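Local structure of Efb homologous protein (Staphylococcus aureus subsp. aureus Mu50, 2NOJ) at residues 30-35 against 45-50. The protein probably binds complement component C3 through its helical C-terminal domain and so helps the bacterium evade the host's complement response. The protein carries 1 engineered substitution. Numbering follows the deposited sequence.
Engineered in segment 30-35: E34 (natural residue Asn).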
ATOM      1  N   GLN B  30      18.778  -7.194  15.130  1.00 32.50           N
ATOM      2  CA  GLN B  30      19.522  -6.804  16.330  1.00 32.20           C
ATOM      3  C   GLN B  30      20.358  -5.555  16.058  1.00 29.92           C
ATOM      4  O   GLN B  30      20.291  -4.572  16.805  1.00 29.39           O
ATOM      5  CB  GLN B  30      20.435  -7.944  16.780  1.00 34.79           C
ATOM      6  CG  GLN B  30      19.697  -9.059  17.480  1.00 39.99           C
ATOM      7  CD  GLN B  30      20.515 -10.338  17.587  1.00 42.33           C
ATOM      8  OE1 GLN B  30      20.281 -11.169  18.474  1.00 43.89           O
ATOM      9  NE2 GLN B  30      21.464 -10.510  16.675  1.00 42.80           N
ATOM     10  N   LYS B  31      21.136  -5.589  14.986  1.00 28.58           N
ATOM     11  CA  LYS B  31      21.955  -4.445  14.648  1.00 29.86           C
ATOM     12  C   LYS B  31      21.064  -3.203  14.387  1.00 28.11           C
ATOM     13  O   LYS B  31      21.446  -2.051  14.666  1.00 29.95           O
ATOM     14  CB  LYS B  31      22.815  -4.772  13.427  1.00 31.62           C
ATOM     15  N   ALA B  32      19.864  -3.446  13.874  1.00 24.82           N
ATOM     16  CA  ALA B  32      18.935  -2.370  13.599  1.00 21.19           C
ATOM     17  C   ALA B  32      18.327  -1.795  14.877  1.00 19.47           C
ATOM     18  O   ALA B  32      18.212  -0.584  15.010  1.00 17.35           O
ATOM     19  CB  ALA B  32      17.834  -2.866  12.663  1.00 17.95           C
ATOM     20  N   VAL B  33      17.933  -2.651  15.816  1.00 18.70           N
ATOM     21  CA  VAL B  33      17.338  -2.166  17.066  1.00 19.90           C
ATOM     22  C   VAL B  33      18.373  -1.500  17.964  1.00 24.45           C
ATOM     23  O   VAL B  33      18.077  -0.521  18.639  1.00 24.36           O
ATOM     24  CB  VAL B  33      16.640  -3.308  17.870  1.00 18.05           C
ATOM     25  CG1 VAL B  33      16.268  -2.819  19.242  1.00 15.28           C
ATOM     26  CG2 VAL B  33      15.362  -3.773  17.154  1.00 16.21           C
ATOM     27  N   GLU B  34      19.595  -2.018  17.984  1.00 30.49           N
ATOM     28  CA  GLU B  34      20.628  -1.391  18.825  1.00 34.81           C
ATOM     29  C   GLU B  34      20.883   0.069  18.399  1.00 34.16           C
ATOM     30  O   GLU B  34      20.933   0.960  19.243  1.00 33.60           O
ATOM     31  CB  GLU B  34      21.932  -2.198  18.766  1.00 34.30           C
ATOM     32  N   LEU B  35      21.026   0.298  17.092  1.00 32.10           N
ATOM     33  CA  LEU B  35      21.279   1.632  16.567  1.00 32.74           C
ATOM     34  C   LEU B  35      20.106   2.561  16.879  1.00 32.12           C
ATOM     35  O   LEU B  35      20.293   3.774  17.094  1.00 30.14           O
ATOM     36  CB  LEU B  35      21.500   1.572  15.061  1.00 32.82           C
ATOM     37  N   HIS B  45      14.156   4.246  13.502  1.00 26.36           N
ATOM     38  CA  HIS B  45      12.965   3.501  13.911  1.00 24.37           C
ATOM     39  C   HIS B  45      12.378   2.724  12.736  1.00 22.93           C
ATOM     40  O   HIS B  45      12.026   1.545  12.883  1.00 21.09           O
ATOM     41  CB  HIS B  45      11.897   4.440  14.496  1.00 24.88           C
ATOM     42  CG  HIS B  45      10.520   3.849  14.528  1.00 25.74           C
ATOM     43  ND1 HIS B  45      10.264   2.585  15.013  1.00 27.07           N
ATOM     44  CD2 HIS B  45       9.321   4.362  14.166  1.00 25.29           C
ATOM     45  CE1 HIS B  45       8.966   2.347  14.955  1.00 26.66           C
ATOM     46  NE2 HIS B  45       8.371   3.409  14.444  1.00 26.34           N
ATOM     47  N   ARG B  46      12.282   3.369  11.576  1.00 22.52           N
ATOM     48  CA  ARG B  46      11.724   2.690  10.417  1.00 24.96           C
ATOM     49  C   ARG B  46      12.567   1.472  10.102  1.00 24.96           C
ATOM     50  O   ARG B  46      12.041   0.380   9.832  1.00 23.46           O
ATOM     51  CB  ARG B  46      11.646   3.627   9.212  1.00 26.88           C
ATOM     52  CG  ARG B  46      10.634   4.740   9.399  1.00 34.22           C
ATOM     53  CD  ARG B  46      10.458   5.625   8.164  1.00 43.36           C
ATOM     54  NE  ARG B  46       9.541   5.076   7.164  1.00 50.18           N
ATOM     55  CZ  ARG B  46       9.918   4.288   6.162  1.00 56.17           C
ATOM     56  NH1 ARG B  46      11.196   3.951   6.019  1.00 58.06           N
ATOM     57  NH2 ARG B  46       9.021   3.836   5.296  1.00 60.66           N
ATOM     58  N   LYS B  47      13.876   1.653  10.192  1.00 26.48           N
ATOM     59  CA  LYS B  47      14.809   0.569   9.909  1.00 29.58           C
ATOM     60  C   LYS B  47      14.732  -0.562  10.947  1.00 24.26           C
ATOM     61  O   LYS B  47      14.793  -1.737  10.593  1.00 22.46           O
ATOM     62  CB  LYS B  47      16.242   1.117   9.819  1.00 33.93           C
ATOM     63  CG  LYS B  47      17.286   0.047   9.517  1.00 43.30           C
ATOM     64  CD  LYS B  47      18.688   0.634   9.490  1.00 53.45           C
ATOM     65  CE  LYS B  47      19.741  -0.428   9.222  1.00 59.32           C
ATOM     66  NZ  LYS B  47      21.115   0.177   9.146  1.00 66.95           N
ATOM     67  N   ALA B  48      14.580  -0.199  12.218  1.00 21.56           N
ATOM     68  CA  ALA B  48      14.491  -1.188  13.286  1.00 22.74           C
ATOM     69  C   ALA B  48      13.176  -1.982  13.238  1.00 19.48           C
ATOM     70  O   ALA B  48      13.172  -3.216  13.392  1.00 18.87           O
ATOM     71  CB  ALA B  48      14.653  -0.507  14.647  1.00 19.31           C
ATOM     72  N   GLN B  49      12.064  -1.295  13.002  1.00 18.27           N
ATOM     73  CA  GLN B  49      10.776  -1.999  12.964  1.00 18.40           C
ATOM     74  C   GLN B  49      10.666  -3.007  11.804  1.00 20.27           C
ATOM     75  O   GLN B  49      10.137  -4.119  11.976  1.00 16.64           O
ATOM     76  CB  GLN B  49       9.614  -0.998  12.887  1.00 16.66           C
ATOM     77  CG  GLN B  49       8.268  -1.655  12.918  1.00 15.69           C
ATOM     78  CD  GLN B  49       8.014  -2.379  14.231  1.00 16.61           C
ATOM     79  OE1 GLN B  49       7.870  -1.750  15.277  1.00 15.14           O
ATOM     80  NE2 GLN B  49       7.957  -3.707  14.180  1.00 15.96           N
ATOM     81  N   ARG B  50      11.164  -2.601  10.633  1.00 23.52           N
ATOM     82  CA  ARG B  50      11.132  -3.430   9.437  1.00 25.97           C
ATOM     83  C   ARG B  50      12.058  -4.615   9.638  1.00 25.48           C
ATOM     84  O   ARG B  50      11.723  -5.738   9.280  1.00 27.24           O
ATOM     85  CB  ARG B  50      11.567  -2.618   8.213  1.00 30.10           C
ATOM     86  CG  ARG B  50      11.290  -3.277   6.854  1.00 39.74           C
ATOM     87  CD  ARG B  50      11.618  -2.313   5.706  1.00 48.89           C
ATOM     88  NE  ARG B  50      10.823  -2.563   4.503  1.00 60.54           N
ATOM     89  CZ  ARG B  50      11.237  -3.262   3.448  1.00 67.92           C
ATOM     90  NH1 ARG B  50      12.457  -3.795   3.427  1.00 72.00           N
ATOM     91  NH2 ARG B  50      10.431  -3.425   2.404  1.00 73.11           N
TER
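A32 and A48 bring helices 24-39 and 42-54 together in the three-helix bundle of the family's C-terminal domain. The two short segments run roughly antiparallel, at 146°, and their axes come within 8.0 Å of each other, a close approach that two methyl-sized side chains readily accommodate. The contact is small and relies on van der Waals packing, with no hydrogen bond crossing between the segments.

Methyl against backbone is the main theme. A32 points its CB toward the opposing helix, where it meets the turn at K47 and A48, with A32 CB 3.8 Å from A48 CA. The CB of A48 leaves its helix more obliquely and reaches the peptide joining A32 to V33, lying 4.0 Å from V33 CA. Each alanine thus touches the other's main chain more closely than its methyl, the two CB atoms of A32 and A48 being 4.4 Å apart.

Side chain against side chain adds V33 and K47. V33 turns CG1 anti to its backbone N (chi1 170°), which puts CG2 beside that N and within 4.2 Å of A48 CB. K47 is fully extended, and its CG passes 4.3 Å from A32 CB at the exposed margin of the contact, an apolar use of the lysine stem.

V33 and A48 both also touch I70 of helix 61-76, so the contact continues into the three-helix interior, and Q49 OE1 accepts a hydrogen bond from Q67 NE2 of the same helix. On another side of helix 42-54, R46 NE forms a salt bridge with an acidic side chain of another protein's chain in the assembly.

Between the two helices, the A48 methyl rests against the A32 carbonyl, CB to O 3.6 Å.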